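Local coordinates for tegument protein UL51 (Human herpesvirus 1, PDB 6T5A), which probably acts in herpesvirus assembly, aiding exit of virus particles from the perinuclear space and wrapping of cytoplasmic capsids in membranes derived from the trans-Golgi network, at residues C72-N75 against L76-A80. The protein carries 1 engineered substitution. Residues are numbered along the deposited sequence; the frame is centred on the assembly and turned at random.
Sequences CMVN and LERLA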
ATOM      1  N   CYS A  72      38.538  -3.040 -38.993  1.00 27.55           N
ATOM      2  CA  CYS A  72      38.700  -4.187 -39.897  1.00 28.44           C
ATOM      3  C   CYS A  72      37.806  -4.032 -41.087  1.00 32.50           C
ATOM      4  O   CYS A  72      38.250  -4.291 -42.204  1.00 29.69           O
ATOM      5  CB  CYS A  72      38.426  -5.512 -39.187  1.00 28.64           C
ATOM      6  SG  CYS A  72      39.649  -5.928 -37.932  1.00 32.94           S
ATOM      7  N   MET A  73      36.543  -3.635 -40.851  1.00 29.92           N
ATOM      8  CA  MET A  73      35.546  -3.497 -41.919  1.00 31.12           C
ATOM      9  C   MET A  73      35.899  -2.331 -42.858  1.00 35.79           C
ATOM     10  O   MET A  73      35.737  -2.463 -44.063  1.00 36.09           O
ATOM     11  CB  MET A  73      34.117  -3.371 -41.345  1.00 33.21           C
ATOM     12  CG  MET A  73      33.665  -4.588 -40.519  1.00 37.39           C
ATOM     13  SD  MET A  73      33.966  -6.224 -41.293  1.00 41.70           S
ATOM     14  CE  MET A  73      32.835  -6.155 -42.592  1.00 38.83           C
ATOM     15  N   VAL A  74      36.428  -1.213 -42.312  1.00 32.22           N
ATOM     16  CA  VAL A  74      36.882  -0.076 -43.143  1.00 30.83           C
ATOM     17  C   VAL A  74      38.065  -0.557 -44.002  1.00 32.71           C
ATOM     18  O   VAL A  74      38.096  -0.283 -45.205  1.00 29.71           O
ATOM     19  CB  VAL A  74      37.243   1.173 -42.301  1.00 33.66           C
ATOM     20  CG1 VAL A  74      37.991   2.220 -43.139  1.00 33.75           C
ATOM     21  CG2 VAL A  74      35.994   1.778 -41.650  1.00 32.84           C
ATOM     22  N   ASN A  75      39.017  -1.296 -43.390  1.00 31.14           N
ATOM     23  CA  ASN A  75      40.169  -1.824 -44.132  1.00 31.56           C
ATOM     24  C   ASN A  75      39.731  -2.756 -45.242  1.00 36.59           C
ATOM     25  O   ASN A  75      40.284  -2.678 -46.323  1.00 37.99           O
ATOM     26  CB  ASN A  75      41.200  -2.488 -43.218  1.00 31.39           C
ATOM     27  CG  ASN A  75      41.989  -1.514 -42.384  1.00 59.63           C
ATOM     28  OD1 ASN A  75      41.976  -0.313 -42.611  1.00 59.76           O
ATOM     29  ND2 ASN A  75      42.697  -2.011 -41.387  1.00 53.43           N
ATOM     30  N   LEU A  76      38.702  -3.580 -45.002  1.00 33.67           N
ATOM     31  CA  LEU A  76      38.139  -4.474 -46.022  1.00 32.99           C
ATOM     32  C   LEU A  76      37.534  -3.682 -47.185  1.00 37.88           C
ATOM     33  O   LEU A  76      37.750  -4.040 -48.341  1.00 36.85           O
ATOM     34  CB  LEU A  76      37.121  -5.454 -45.406  1.00 32.31           C
ATOM     35  CG  LEU A  76      37.753  -6.634 -44.640  1.00 35.69           C
ATOM     36  CD1 LEU A  76      36.746  -7.353 -43.779  1.00 34.93           C
ATOM     37  CD2 LEU A  76      38.462  -7.619 -45.584  1.00 36.05           C
ATOM     38  N   GLU A  77      36.826  -2.573 -46.882  1.00 36.44           N
ATOM     39  CA  GLU A  77      36.248  -1.694 -47.906  1.00 36.03           C
ATOM     40  C   GLU A  77      37.366  -1.014 -48.716  1.00 39.42           C
ATOM     41  O   GLU A  77      37.269  -0.946 -49.942  1.00 40.25           O
ATOM     42  CB  GLU A  77      35.328  -0.645 -47.267  1.00 37.39           C
ATOM     43  CG  GLU A  77      34.618   0.201 -48.307  1.00 44.88           C
ATOM     44  CD  GLU A  77      33.951   1.444 -47.760  1.00 54.16           C
ATOM     45  OE1 GLU A  77      32.984   1.310 -46.979  1.00 44.84           O
ATOM     46  OE2 GLU A  77      34.393   2.556 -48.125  1.00 44.01           O
ATOM     47  N   ARG A  78      38.439  -0.544 -48.036  1.00 34.68           N
ATOM     48  CA  ARG A  78      39.585   0.096 -48.693  1.00 34.55           C
ATOM     49  C   ARG A  78      40.298  -0.880 -49.646  1.00 41.17           C
ATOM     50  O   ARG A  78      40.706  -0.483 -50.746  1.00 40.73           O
ATOM     51  CB  ARG A  78      40.574   0.655 -47.660  1.00 34.92           C
ATOM     52  CG  ARG A  78      40.093   1.949 -47.018  1.00 38.42           C
ATOM     53  CD  ARG A  78      40.946   2.378 -45.838  1.00 39.42           C
ATOM     54  NE  ARG A  78      40.529   3.708 -45.383  1.00 41.37           N
ATOM     55  CZ  ARG A  78      41.138   4.420 -44.442  1.00 47.34           C
ATOM     56  NH1 ARG A  78      42.193   3.928 -43.802  1.00 34.06           N
ATOM     57  NH2 ARG A  78      40.690   5.622 -44.120  1.00 36.67           N
ATOM     58  N   LEU A  79      40.424  -2.154 -49.229  1.00 39.27           N
ATOM     59  CA  LEU A  79      41.061  -3.197 -50.035  1.00 41.45           C
ATOM     60  C   LEU A  79      40.233  -3.531 -51.274  1.00 48.43           C
ATOM     61  O   LEU A  79      40.804  -3.716 -52.355  1.00 48.69           O
ATOM     62  CB  LEU A  79      41.325  -4.461 -49.202  1.00 42.07           C
ATOM     63  CG  LEU A  79      42.473  -4.362 -48.175  1.00 47.06           C
ATOM     64  CD1 LEU A  79      42.300  -5.383 -47.038  1.00 46.75           C
ATOM     65  CD2 LEU A  79      43.852  -4.486 -48.850  1.00 49.07           C
ATOM     66  N   ALA A  80      38.893  -3.581 -51.122  1.00 46.24           N
ATOM     67  CA  ALA A  80      37.970  -3.887 -52.221  1.00 47.28           C
ATOM     68  C   ALA A  80      37.852  -2.732 -53.227  1.00 55.26           C
ATOM     69  O   ALA A  80      37.763  -2.987 -54.424  1.00 56.20           O
ATOM     70  CB  ALA A  80      36.603  -4.270 -51.672  1.00 47.85           C
TER
HETATM   71  O   HOH W   1      43.578   1.640 -43.155  1.00 51.78           O
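Val74 and Arg78, one helical turn apart, run alongside each other in the same direction, with CG1 of Val74 3.7 Å from NE of Arg78. That methyl sits over one face of the guanidinium, displaced toward its rim. CG1 is anti to the Val74 backbone N (chi1 168°), which brings this branch alongside the arginine, whose chain is stretched out through CD. A water lies level with the guanidinium at its rim: it accepts from Arg78 NH1 at 2.8 Å and donates to Asn75 OD1 at 2.6 Å. The two polar ends are therefore joined by one bridging water. The Asn75 amide has a further hydrogen bond elsewhere through ND2, so both of its ends are engaged.

The tighter part is the backbone of helix 63-82. Leu76 N to Cys72 O and Arg78 N to Val74 O both measure 2.9 Å; the latter is the straighter, with an N-H...O angle of 160°. Glu77 N and Leu79 N repeat the i to i+4 pattern on Met73 O and Asn75 O. Side-chain carbons lie close to the same carbonyls: CG of Leu79 is 3.3 Å from Asn75 O. SD of Met73, on a chain folded back at its second and third torsions, is in van der Waals contact with CD1 of Leu76 at 3.9 Å.

Cys72, Asn75 and Leu79 touch helix 94-117, within the herpesvirus UL51 family region of the protein, while exposed Glu77 and Arg78 mark the solvent side. This is consistent with a helix that has one face on helix 94-117 and another toward solvent; on the outer side, the methyl and the water probably limit, without fixing, how the Arg78 guanidinium turns.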